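Local coordinates for protein putative acyl-CoA thioester hydrolase (Yersinia pestis KIM10+, PDB 5DM5) that probably hydrolyses acyl-CoA thioesters to free CoA and a carboxylic acid, working as a hexamer of hot-dog fold subunits, at residues L22-L27 and M48-A53; R63-R68 and V128-A133; C85-C90 and E103-K108; T99-V104 and E122-Y127. All blocks are in the same frame, centred on the assembly; numbering follows the deposited sequence.

Contact 1: L22-L27 and M48-A53; sequences LVLRTL and MDIGGA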
loop_
_atom_site.group_PDB
_atom_site.type_symbol
_atom_site.label_atom_id
_atom_site.label_comp_id
_atom_site.label_asym_id
_atom_site.label_seq_id
_atom_site.Cartn_x
_atom_site.Cartn_y
_atom_site.Cartn_z
ATOM N N LEU B 22 5.161 6.066 24.969
ATOM C CA LEU B 22 4.989 6.238 23.538
ATOM C C LEU B 22 5.180 4.903 22.868
ATOM O O LEU B 22 6.271 4.384 22.823
ATOM C CB LEU B 22 5.984 7.247 22.973
ATOM C CG LEU B 22 5.960 7.470 21.458
ATOM C CD1 LEU B 22 4.613 7.981 20.990
ATOM C CD2 LEU B 22 7.045 8.428 21.073
ATOM N N VAL B 23 4.103 4.317 22.396
ATOM C CA VAL B 23 4.177 3.048 21.709
ATOM C C VAL B 23 4.217 3.210 20.184
ATOM O O VAL B 23 4.783 2.372 19.484
ATOM C CB VAL B 23 3.022 2.152 22.133
ATOM C CG1 VAL B 23 3.305 1.561 23.496
ATOM C CG2 VAL B 23 1.726 2.940 22.142
ATOM N N LEU B 24 3.568 4.247 19.663
ATOM C CA LEU B 24 3.541 4.472 18.216
ATOM C C LEU B 24 3.686 5.942 17.847
ATOM O O LEU B 24 3.127 6.805 18.504
ATOM C CB LEU B 24 2.259 3.901 17.647
ATOM C CG LEU B 24 2.399 2.998 16.439
ATOM C CD1 LEU B 24 1.019 2.619 16.073
ATOM C CD2 LEU B 24 3.030 3.751 15.301
ATOM N N ARG B 25 4.467 6.239 16.816
ATOM C CA ARG B 25 4.637 7.623 16.428
ATOM C C ARG B 25 4.744 7.765 14.916
ATOM O O ARG B 25 5.799 7.534 14.351
ATOM C CB ARG B 25 5.887 8.161 17.088
ATOM C CG ARG B 25 5.876 9.615 17.409
ATOM C CD ARG B 25 7.174 9.939 18.078
ATOM N NE ARG B 25 7.071 11.075 18.981
ATOM C CZ ARG B 25 7.122 12.336 18.598
ATOM N NH1 ARG B 25 7.184 12.638 17.312
ATOM N NH2 ARG B 25 7.035 13.290 19.498
ATOM N N THR B 26 3.679 8.162 14.244
ATOM C CA THR B 26 3.736 8.210 12.789
ATOM C C THR B 26 3.283 9.563 12.256
ATOM O O THR B 26 2.826 10.409 13.007
ATOM C CB THR B 26 2.893 7.066 12.139
ATOM O OG1 THR B 26 1.582 7.029 12.703
ATOM C CG2 THR B 26 3.547 5.724 12.374
ATOM N N LEU B 27 3.468 9.769 10.959
ATOM C CA LEU B 27 3.086 10.998 10.288
ATOM C C LEU B 27 1.756 10.815 9.560
ATOM O O LEU B 27 1.518 9.772 8.973
ATOM C CB LEU B 27 4.166 11.403 9.301
ATOM C CG LEU B 27 3.893 12.706 8.570
ATOM C CD1 LEU B 27 4.029 13.846 9.540
ATOM C CD2 LEU B 27 4.826 12.882 7.396
ATOM N N MET B 48 -4.125 2.998 17.079
ATOM C CA MET B 48 -4.336 2.726 18.495
ATOM C C MET B 48 -4.269 1.239 18.823
ATOM O O MET B 48 -3.739 0.850 19.854
ATOM C CB MET B 48 -5.663 3.303 18.984
ATOM C CG MET B 48 -5.809 4.789 18.731
ATOM S SD MET B 48 -7.288 5.556 19.421
ATOM C CE MET B 48 -6.966 5.391 21.165
ATOM N N ASP B 49 -4.842 0.397 17.980
ATOM C CA ASP B 49 -4.757 -1.042 18.210
ATOM C C ASP B 49 -3.307 -1.491 18.108
ATOM O O ASP B 49 -2.855 -2.326 18.873
ATOM C CB ASP B 49 -5.641 -1.811 17.238
ATOM C CG ASP B 49 -5.709 -3.287 17.550
ATOM O OD1 ASP B 49 -6.400 -4.019 16.828
ATOM O OD2 ASP B 49 -5.013 -3.752 18.458
ATOM N N ILE B 50 -2.575 -0.942 17.145
ATOM C CA ILE B 50 -1.160 -1.281 17.018
ATOM C C ILE B 50 -0.362 -0.874 18.232
ATOM O O ILE B 50 0.313 -1.685 18.865
ATOM C CB ILE B 50 -0.505 -0.580 15.843
ATOM C CG1 ILE B 50 -1.039 -1.093 14.523
ATOM C CG2 ILE B 50 0.968 -0.856 15.865
ATOM C CD1 ILE B 50 -0.460 -0.403 13.331
ATOM N N GLY B 51 -0.487 0.398 18.563
ATOM C CA GLY B 51 0.221 0.998 19.664
ATOM C C GLY B 51 -0.046 0.269 20.953
ATOM O O GLY B 51 0.865 0.065 21.730
ATOM N N GLY B 52 -1.284 -0.146 21.194
ATOM C CA GLY B 52 -1.573 -0.928 22.385
ATOM C C GLY B 52 -0.996 -2.344 22.318
ATOM O O GLY B 52 -0.477 -2.882 23.307
ATOM N N ALA B 53 -1.075 -2.943 21.134
ATOM C CA ALA B 53 -0.615 -4.304 20.933
ATOM C C ALA B 53 0.861 -4.442 21.225
ATOM O O ALA B 53 1.316 -5.489 21.687
ATOM C CB ALA B 53 -0.896 -4.737 19.527
#
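Val-23 and Leu-24 make a strand-on-helix packing contact in the buried middle of a hot-dog fold, where the long helix 43-60 lies in the curve of the antiparallel sheet. The evidence is geometric: the axes of strand 22-27 and helix 48-53 come within 6.8 Å and run at 142° to each other, and no hydrogen bond joins them. Both valine and leucine send their CB toward the helix. These neighbours can point the same way because both face Cys-86 of the adjacent strand, forming a classic beta bulge. Gly-51 has the largest buried surface of any residue here; the CA atoms of Val-23 and Gly-51 lie 4.9 Å apart, so the valine meets helix backbone directly, with its branches around the Gly-51 carbonyl. Around the contact, Met-48, whose CB points away from the strand, packs on Ile-102, Ala-123 and Phe-125 of the sheet, while Leu-27 of the second subunit packs on Ile-50. Leu-24 carries the side-chain part: with chi1 of Ile-50 at -68°, its CG2 stands anti to the backbone N, on the side where Leu-24 CD1 arrives. CD1 of Leu-24 lies 3.5 Å from CG2 of Ile-50 and 3.7 Å from the backbone N of Gly-51.

Contact 2: R63-R68 and V128-A133; sequences RVVTVR and VAVDDA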
loop_
_atom_site.group_PDB
_atom_site.type_symbol
_atom_site.label_atom_id
_atom_site.label_comp_id
_atom_site.label_asym_id
_atom_site.label_seq_id
_atom_site.Cartn_x
_atom_site.Cartn_y
_atom_site.Cartn_z
ATOM N N ARG B 63 1.765 -13.695 22.818
ATOM C CA ARG B 63 0.671 -13.249 21.971
ATOM C C ARG B 63 -0.516 -12.708 22.739
ATOM O O ARG B 63 -0.877 -13.215 23.790
ATOM C CB ARG B 63 0.233 -14.402 21.041
ATOM C CG ARG B 63 1.308 -14.810 20.003
ATOM C CD ARG B 63 0.986 -16.094 19.193
ATOM N NE ARG B 63 1.878 -16.270 18.030
ATOM C CZ ARG B 63 3.146 -16.682 18.063
ATOM N NH1 ARG B 63 3.739 -16.956 19.215
ATOM N NH2 ARG B 63 3.837 -16.795 16.934
ATOM N N VAL B 64 -1.088 -11.636 22.197
ATOM C CA VAL B 64 -2.283 -11.013 22.730
ATOM C C VAL B 64 -3.270 -10.797 21.592
ATOM O O VAL B 64 -2.915 -10.902 20.421
ATOM C CB VAL B 64 -1.996 -9.661 23.402
ATOM C CG1 VAL B 64 -0.961 -9.813 24.489
ATOM C CG2 VAL B 64 -1.524 -8.656 22.384
ATOM N N VAL B 65 -4.505 -10.466 21.940
ATOM C CA VAL B 65 -5.555 -10.228 20.968
ATOM C C VAL B 65 -6.450 -9.085 21.475
ATOM O O VAL B 65 -6.785 -9.046 22.657
ATOM C CB VAL B 65 -6.371 -11.519 20.722
ATOM C CG1 VAL B 65 -7.629 -11.227 19.948
ATOM C CG2 VAL B 65 -5.537 -12.563 19.977
ATOM N N THR B 66 -6.810 -8.132 20.618
ATOM C CA THR B 66 -7.709 -7.078 21.073
ATOM C C THR B 66 -9.040 -7.750 21.298
ATOM O O THR B 66 -9.459 -8.523 20.446
ATOM C CB THR B 66 -7.910 -5.926 20.054
ATOM O OG1 THR B 66 -6.671 -5.571 19.432
ATOM C CG2 THR B 66 -8.528 -4.701 20.749
ATOM N N VAL B 67 -9.714 -7.496 22.417
ATOM C CA VAL B 67 -11.017 -8.149 22.628
ATOM C C VAL B 67 -12.129 -7.155 22.832
ATOM O O VAL B 67 -13.295 -7.493 22.734
ATOM C CB VAL B 67 -11.057 -9.114 23.842
ATOM C CG1 VAL B 67 -10.135 -10.284 23.607
ATOM C CG2 VAL B 67 -10.734 -8.422 25.143
ATOM N N ARG B 68 -11.767 -5.938 23.184
ATOM C CA ARG B 68 -12.789 -4.956 23.490
ATOM C C ARG B 68 -12.213 -3.558 23.260
ATOM O O ARG B 68 -11.019 -3.367 23.361
ATOM C CB ARG B 68 -13.239 -5.163 24.934
ATOM C CG ARG B 68 -14.430 -4.399 25.461
ATOM C CD ARG B 68 -14.635 -4.864 26.902
ATOM N NE ARG B 68 -15.889 -4.437 27.506
ATOM C CZ ARG B 68 -17.019 -5.132 27.444
ATOM N NH1 ARG B 68 -17.050 -6.294 26.808
ATOM N NH2 ARG B 68 -18.114 -4.671 28.030
ATOM N N VAL B 128 -5.921 -9.568 25.298
ATOM C CA VAL B 128 -5.820 -10.802 26.072
ATOM C C VAL B 128 -4.642 -11.741 25.726
ATOM O O VAL B 128 -4.525 -12.167 24.580
ATOM C CB VAL B 128 -7.126 -11.589 25.914
ATOM C CG1 VAL B 128 -6.967 -13.008 26.431
ATOM C CG2 VAL B 128 -8.269 -10.871 26.622
ATOM N N ALA B 129 -3.793 -12.092 26.695
ATOM C CA ALA B 129 -2.701 -13.009 26.391
ATOM C C ALA B 129 -3.258 -14.391 26.075
ATOM O O ALA B 129 -3.904 -15.029 26.906
ATOM C CB ALA B 129 -1.732 -13.080 27.522
ATOM N N VAL B 130 -2.979 -14.836 24.857
ATOM C CA VAL B 130 -3.442 -16.104 24.335
ATOM C C VAL B 130 -2.280 -16.913 23.824
ATOM O O VAL B 130 -1.185 -16.396 23.643
ATOM C CB VAL B 130 -4.475 -15.955 23.176
ATOM C CG1 VAL B 130 -5.681 -15.133 23.605
ATOM C CG2 VAL B 130 -3.817 -15.364 21.930
ATOM N N ASP B 131 -2.520 -18.201 23.645
ATOM C CA ASP B 131 -1.564 -19.087 23.008
ATOM C C ASP B 131 -1.682 -19.123 21.472
ATOM O O ASP B 131 -2.447 -18.360 20.874
ATOM C CB ASP B 131 -1.767 -20.489 23.559
ATOM C CG ASP B 131 -3.231 -20.907 23.544
ATOM O OD1 ASP B 131 -3.954 -20.543 22.596
ATOM O OD2 ASP B 131 -3.663 -21.590 24.490
ATOM N N ASP B 132 -0.922 -20.022 20.844
ATOM C CA ASP B 132 -0.974 -20.231 19.393
ATOM C C ASP B 132 -2.269 -20.850 18.939
ATOM O O ASP B 132 -2.584 -20.863 17.754
ATOM C CB ASP B 132 0.190 -21.074 18.906
ATOM C CG ASP B 132 1.498 -20.366 19.062
ATOM O OD1 ASP B 132 1.478 -19.236 19.590
ATOM O OD2 ASP B 132 2.526 -20.893 18.594
ATOM N N ALA B 133 -2.989 -21.428 19.879
ATOM C CA ALA B 133 -4.288 -21.981 19.578
ATOM C C ALA B 133 -5.321 -20.970 20.055
ATOM O O ALA B 133 -6.427 -21.331 20.450
ATOM C CB ALA B 133 -4.484 -23.326 20.249
#
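Arg-63 reaches along the segment 128-133 as far as Asp-132, and its side chain can be followed atom by atom. CB lies 3.6 Å from the carbonyl O of Val-130. CG is anti to the backbone carbonyl carbon (chi1 -66°), and from there the chain runs extended to NE, bringing CD within 3.2 Å of Asp-132 OD1. That oxygen sits over one face of the guanidinium, 3.2 Å from Arg-63 NH1. The salt bridge is therefore one of charges alone, since no N-H points at the oxygen; the two flat groups are turned 73° apart. NE instead gives its hydrogen bond to Asn-36 OD1 of the third subunit. At the backbone, Val-130 N donates to Arg-63 O (2.9 Å, 156° at the hydrogen), and Val-128 N to Val-65 O at 2.8 Å; the return bond from Val-65 N is weak. Valine side chains cross at about a right angle and touch through methyls: Val-67 CG1 is 3.6 Å from Val-128 CG2, and Val-65 CG2 touches Val-130 CG2. Here the ends of two antiparallel strands of the hot-dog sheet meet, 118-129 and 64-74, the latter outermost in this chain's sheet, against the C-terminal part of helix 43-60, where Val-64 packs on Ala-56 and Ala-129 on Ala-60.

Contact 3: C85-C90 and E103-K108; sequences CCYARC and EVWVKK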
loop_
_atom_site.group_PDB
_atom_site.type_symbol
_atom_site.label_atom_id
_atom_site.label_comp_id
_atom_site.label_asym_id
_atom_site.label_seq_id
_atom_site.Cartn_x
_atom_site.Cartn_y
_atom_site.Cartn_z
ATOM N N CYS B 85 0.863 10.636 17.496
ATOM C CA CYS B 85 1.537 9.909 18.574
ATOM C C CYS B 85 0.601 9.036 19.423
ATOM O O CYS B 85 -0.489 9.483 19.776
ATOM C CB CYS B 85 2.271 10.885 19.494
ATOM S SG CYS B 85 3.336 12.043 18.664
ATOM N N CYS B 86 1.001 7.789 19.701
ATOM C CA CYS B 86 0.276 6.903 20.636
ATOM C C CYS B 86 0.990 6.720 21.955
ATOM O O CYS B 86 2.142 6.345 21.987
ATOM C CB CYS B 86 0.060 5.486 20.100
ATOM S SG CYS B 86 -1.120 5.213 18.813
ATOM N N TYR B 87 0.291 6.978 23.045
ATOM C CA TYR B 87 0.817 6.748 24.378
ATOM C C TYR B 87 -0.081 5.724 25.070
ATOM O O TYR B 87 -1.256 5.969 25.287
ATOM C CB TYR B 87 0.912 8.060 25.169
ATOM C CG TYR B 87 1.958 9.006 24.644
ATOM C CD1 TYR B 87 3.195 9.104 25.263
ATOM C CD2 TYR B 87 1.727 9.774 23.522
ATOM C CE1 TYR B 87 4.170 9.952 24.790
ATOM C CE2 TYR B 87 2.702 10.634 23.027
ATOM C CZ TYR B 87 3.924 10.719 23.668
ATOM O OH TYR B 87 4.903 11.567 23.189
ATOM N N ALA B 88 0.460 4.575 25.425
ATOM C CA ALA B 88 -0.356 3.539 26.022
ATOM C C ALA B 88 -0.030 3.401 27.493
ATOM O O ALA B 88 1.117 3.549 27.889
ATOM C CB ALA B 88 -0.155 2.240 25.313
ATOM N N ARG B 89 -1.049 3.177 28.313
ATOM C CA ARG B 89 -0.834 2.946 29.731
ATOM C C ARG B 89 -1.591 1.749 30.188
ATOM O O ARG B 89 -2.809 1.787 30.158
ATOM C CB ARG B 89 -1.371 4.089 30.566
ATOM C CG ARG B 89 -1.056 5.425 30.100
ATOM C CD ARG B 89 -2.088 6.364 30.607
ATOM N NE ARG B 89 -2.557 5.982 31.929
ATOM C CZ ARG B 89 -3.580 6.570 32.529
ATOM N NH1 ARG B 89 -4.197 7.584 31.938
ATOM N NH2 ARG B 89 -3.971 6.166 33.723
ATOM N N CYS B 90 -0.922 0.717 30.676
ATOM C CA CYS B 90 -1.677 -0.392 31.250
ATOM C C CYS B 90 -2.303 0.092 32.550
ATOM O O CYS B 90 -1.758 0.976 33.211
ATOM C CB CYS B 90 -0.811 -1.625 31.507
ATOM S SG CYS B 90 -1.759 -3.012 32.199
ATOM N N GLU B 103 -3.822 6.894 24.290
ATOM C CA GLU B 103 -3.943 8.309 23.973
ATOM C C GLU B 103 -3.340 8.649 22.614
ATOM O O GLU B 103 -2.213 8.275 22.341
ATOM C CB GLU B 103 -3.185 9.098 25.051
ATOM C CG GLU B 103 -3.567 8.761 26.511
ATOM C CD GLU B 103 -2.744 9.533 27.546
ATOM O OE1 GLU B 103 -1.892 10.362 27.160
ATOM O OE2 GLU B 103 -2.944 9.306 28.752
ATOM N N VAL B 104 -4.022 9.448 21.806
ATOM C CA VAL B 104 -3.481 9.845 20.508
ATOM C C VAL B 104 -3.414 11.347 20.468
ATOM O O VAL B 104 -4.446 12.031 20.469
ATOM C CB VAL B 104 -4.319 9.342 19.314
ATOM C CG1 VAL B 104 -3.764 9.892 18.024
ATOM C CG2 VAL B 104 -4.300 7.860 19.256
ATOM N N TRP B 105 -2.184 11.838 20.406
ATOM C CA TRP B 105 -1.876 13.255 20.436
ATOM C C TRP B 105 -1.283 13.667 19.107
ATOM O O TRP B 105 -0.732 12.835 18.423
ATOM C CB TRP B 105 -0.879 13.561 21.562
ATOM C CG TRP B 105 -1.363 13.275 22.991
ATOM C CD1 TRP B 105 -1.517 12.040 23.575
ATOM C CD2 TRP B 105 -1.724 14.235 24.001
ATOM N NE1 TRP B 105 -1.956 12.179 24.869
ATOM C CE2 TRP B 105 -2.097 13.512 25.155
ATOM C CE3 TRP B 105 -1.778 15.633 24.037
ATOM C CZ2 TRP B 105 -2.514 14.139 26.328
ATOM C CZ3 TRP B 105 -2.196 16.249 25.201
ATOM C CH2 TRP B 105 -2.557 15.504 26.330
ATOM N N VAL B 106 -1.406 14.918 18.703
ATOM C CA VAL B 106 -0.732 15.324 17.476
ATOM C C VAL B 106 0.433 16.215 17.869
ATOM O O VAL B 106 0.255 17.158 18.623
ATOM C CB VAL B 106 -1.653 16.072 16.523
ATOM C CG1 VAL B 106 -0.901 16.468 15.283
ATOM C CG2 VAL B 106 -2.874 15.220 16.187
ATOM N N LYS B 107 1.619 15.955 17.330
ATOM C CA LYS B 107 2.797 16.735 17.714
ATOM C C LYS B 107 2.930 18.091 17.019
ATOM O O LYS B 107 3.182 19.104 17.666
ATOM C CB LYS B 107 4.054 15.904 17.458
ATOM C CG LYS B 107 5.345 16.612 17.827
ATOM C CD LYS B 107 6.545 15.743 17.665
ATOM C CE LYS B 107 7.873 16.451 17.973
ATOM N NZ LYS B 107 8.986 15.503 17.804
ATOM N N LYS B 108 2.712 18.105 15.715
ATOM C CA LYS B 108 2.956 19.286 14.905
ATOM C C LYS B 108 1.775 19.611 14.036
ATOM O O LYS B 108 1.190 18.718 13.445
ATOM C CB LYS B 108 4.164 19.076 14.013
ATOM C CG LYS B 108 4.668 20.342 13.397
ATOM C CD LYS B 108 5.944 20.070 12.687
ATOM C CE LYS B 108 5.804 20.430 11.241
ATOM N NZ LYS B 108 7.008 21.134 10.774
#
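Glu-103, Cys-85 and Tyr-87 bury the most surface where segments 85-90 and 103-108 pair. Glu-103 faces Tyr-87 in a hydrogen-bonded antiparallel pair: Tyr-87 N donates to Glu-103 O and Glu-103 N to Tyr-87 O, each at 2.9 Å. Its side chain, extended beyond CG, lifts the carboxylate off the face it shares with Tyr-87 and Trp-105. There NE1 of Trp-105 gives OE1 a 2.9 Å hydrogen bond, near the indole plane and on the anti side of OE1 but tilted from the carboxylate plane. OE2 points the other way, to the guanidinium edge of Arg-89, where the salt bridge to NH1 is long at 3.8 Å; Arg-89 bends at chi3 (35°) to come that near. These strands are the two arms of a beta hairpin, 83-93 with 97-106, inside the hot-dog sheet. Two residues along, at the next hydrogen-bonded pair, Cys-85 and Trp-105 exchange two backbone bonds, the one from Cys-85 N spanning 2.9 Å to Trp-105 O. The SG of Cys-85 lies 4.1 Å from CB of Lys-107. Tyr-87 CD2 comes 4.0 Å from Trp-105 CD1; the ring planes are nearly perpendicular (83°), but the offset approach makes neither a stack nor an edge-to-face pair.

Contact 4: T99-V104 and E122-Y127; sequences TINIEV and EAVFTY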
loop_
_atom_site.group_PDB
_atom_site.type_symbol
_atom_site.label_atom_id
_atom_site.label_comp_id
_atom_site.label_asym_id
_atom_site.label_seq_id
_atom_site.Cartn_x
_atom_site.Cartn_y
_atom_site.Cartn_z
ATOM N N THR B 99 -6.201 -4.472 30.497
ATOM C CA THR B 99 -6.869 -3.230 30.110
ATOM C C THR B 99 -5.896 -2.046 30.017
ATOM O O THR B 99 -5.244 -1.710 30.988
ATOM C CB THR B 99 -7.979 -2.882 31.090
ATOM O OG1 THR B 99 -8.917 -3.967 31.159
ATOM C CG2 THR B 99 -8.681 -1.622 30.641
ATOM N N ILE B 100 -5.843 -1.384 28.867
ATOM C CA ILE B 100 -4.888 -0.299 28.624
ATOM C C ILE B 100 -5.523 0.961 28.062
ATOM O O ILE B 100 -6.169 0.907 27.027
ATOM C CB ILE B 100 -3.767 -0.748 27.641
ATOM C CG1 ILE B 100 -2.927 -1.868 28.261
ATOM C CG2 ILE B 100 -2.862 0.412 27.279
ATOM C CD1 ILE B 100 -1.814 -2.357 27.375
ATOM N N ASN B 101 -5.273 2.097 28.709
ATOM C CA ASN B 101 -5.789 3.375 28.254
ATOM C C ASN B 101 -4.820 3.961 27.243
ATOM O O ASN B 101 -3.669 4.225 27.573
ATOM C CB ASN B 101 -5.961 4.347 29.418
ATOM C CG ASN B 101 -6.695 5.624 29.017
ATOM O OD1 ASN B 101 -7.925 5.649 28.922
ATOM N ND2 ASN B 101 -5.935 6.660 28.690
ATOM N N ILE B 102 -5.324 4.243 26.045
ATOM C CA ILE B 102 -4.520 4.687 24.906
ATOM C C ILE B 102 -4.865 6.093 24.482
ATOM O O ILE B 102 -6.035 6.414 24.271
ATOM C CB ILE B 102 -4.702 3.743 23.701
ATOM C CG1 ILE B 102 -4.231 2.335 24.084
ATOM C CG2 ILE B 102 -3.915 4.239 22.509
ATOM C CD1 ILE B 102 -4.373 1.284 22.996
ATOM N N GLU B 103 -3.822 6.894 24.290
ATOM C CA GLU B 103 -3.943 8.309 23.973
ATOM C C GLU B 103 -3.340 8.649 22.614
ATOM O O GLU B 103 -2.213 8.275 22.341
ATOM C CB GLU B 103 -3.185 9.098 25.051
ATOM C CG GLU B 103 -3.567 8.761 26.511
ATOM C CD GLU B 103 -2.744 9.533 27.546
ATOM O OE1 GLU B 103 -1.892 10.362 27.160
ATOM O OE2 GLU B 103 -2.944 9.306 28.752
ATOM N N VAL B 104 -4.022 9.448 21.806
ATOM C CA VAL B 104 -3.481 9.845 20.508
ATOM C C VAL B 104 -3.414 11.347 20.468
ATOM O O VAL B 104 -4.446 12.031 20.469
ATOM C CB VAL B 104 -4.319 9.342 19.314
ATOM C CG1 VAL B 104 -3.764 9.892 18.024
ATOM C CG2 VAL B 104 -4.300 7.860 19.256
ATOM N N GLU B 122 -8.872 9.332 22.386
ATOM C CA GLU B 122 -8.447 8.493 23.483
ATOM C C GLU B 122 -9.468 7.403 23.677
ATOM O O GLU B 122 -10.641 7.606 23.409
ATOM C CB GLU B 122 -8.199 9.287 24.761
ATOM C CG GLU B 122 -7.851 8.378 25.935
ATOM C CD GLU B 122 -7.534 9.117 27.207
ATOM O OE1 GLU B 122 -7.739 10.345 27.252
ATOM O OE2 GLU B 122 -7.066 8.458 28.159
ATOM N N ALA B 123 -9.021 6.226 24.085
ATOM C CA ALA B 123 -9.951 5.125 24.295
ATOM C C ALA B 123 -9.375 4.107 25.262
ATOM O O ALA B 123 -8.194 4.150 25.569
ATOM C CB ALA B 123 -10.293 4.472 22.987
ATOM N N VAL B 124 -10.209 3.197 25.750
ATOM C CA VAL B 124 -9.728 2.193 26.682
ATOM C C VAL B 124 -9.835 0.797 26.069
ATOM O O VAL B 124 -10.889 0.179 26.006
ATOM C CB VAL B 124 -10.497 2.258 28.005
ATOM C CG1 VAL B 124 -9.965 1.226 28.978
ATOM C CG2 VAL B 124 -10.385 3.656 28.598
ATOM N N PHE B 125 -8.677 0.299 25.672
ATOM C CA PHE B 125 -8.546 -0.940 24.938
ATOM C C PHE B 125 -8.366 -2.175 25.780
ATOM O O PHE B 125 -7.669 -2.130 26.777
ATOM C CB PHE B 125 -7.366 -0.792 23.999
ATOM C CG PHE B 125 -7.712 -0.100 22.737
ATOM C CD1 PHE B 125 -8.100 1.215 22.750
ATOM C CD2 PHE B 125 -7.633 -0.768 21.534
ATOM C CE1 PHE B 125 -8.428 1.838 21.600
ATOM C CE2 PHE B 125 -7.948 -0.140 20.377
ATOM C CZ PHE B 125 -8.349 1.165 20.406
ATOM N N THR B 126 -8.948 -3.296 25.362
ATOM C CA THR B 126 -8.814 -4.528 26.144
ATOM C C THR B 126 -8.248 -5.662 25.304
ATOM O O THR B 126 -8.902 -6.115 24.338
ATOM C CB THR B 126 -10.168 -5.008 26.699
ATOM O OG1 THR B 126 -10.867 -3.929 27.342
ATOM C CG2 THR B 126 -9.960 -6.159 27.650
ATOM N N TYR B 127 -7.055 -6.127 25.696
ATOM C CA TYR B 127 -6.327 -7.202 24.991
ATOM C C TYR B 127 -6.245 -8.422 25.883
ATOM O O TYR B 127 -6.410 -8.315 27.099
ATOM C CB TYR B 127 -4.889 -6.810 24.614
ATOM C CG TYR B 127 -4.724 -5.612 23.720
ATOM C CD1 TYR B 127 -4.517 -5.746 22.364
ATOM C CD2 TYR B 127 -4.737 -4.342 24.258
ATOM C CE1 TYR B 127 -4.354 -4.643 21.569
ATOM C CE2 TYR B 127 -4.580 -3.245 23.477
ATOM C CZ TYR B 127 -4.389 -3.387 22.134
ATOM O OH TYR B 127 -4.235 -2.249 21.364
#
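Ile-100 with Phe-125 and Ile-102 with Ala-123 are hydrogen-bonded pairs of the antiparallel hairpin 97-106/118-129 in the hot-dog sheet. Four backbone bonds hold them; Ile-100 N donates to Phe-125 O (2.9 Å, 179°) and Ile-102 N to Ala-123 O at 2.9 Å. Apolar contacts lie on the face carrying these residues. Ile-102 CD1 sits over the face of the Phe-125 ring, 4.0 Å from its centroid and 27° off the normal, a CH-pi contact; CG1 stands anti to the carbonyl carbon (chi1 -61°) and chi2 is extended, which brings the methyl over the ring. The same CD1 comes 3.9 Å from the OH of Tyr-127, a hydroxyl bonded to the carbonyl of Asp-49. Helix 43-60 covers this face through Met-48. On the other face Thr-99 CG2 touches Val-124 CG1 at 3.5 Å. There Glu-103 and Glu-122 lie side by side, their side chains pointing the same way, but Glu-122 OE2 crowds Asn-101 too closely in the model, so its spacing from Glu-103 OE2 is uncertain. Any repulsion between the carboxylates is probably eased by partners of their own, Arg-119 for Glu-122 and Trp-105 for Glu-103, while backbone bonds and the apolar face secure the pairing.

How the contacts relate
From the N terminus, contact 1 closes first, bringing strand 21-27 onto helix 43-60 before contact 2 opens. Contact 2 spans the longest loop, from 63-68 to 128-133, and contacts 3 and 4 nest inside it. These two overlap rather than nest: both use strand 97-106 and share Glu-103 and Val-104, so the hairpins follow one another across the sheet. The resulting order, 21-27, 83-93, 97-106, 118-129, 64-74, puts the first two strands of the chain at opposite edges, with the helix spanning between. Contacts 2 and 3 do not touch, whereas contact 1 meets contact 3 through backbone pairing of Leu-24 with Cys-86 and meets contact 4 at Tyr-127.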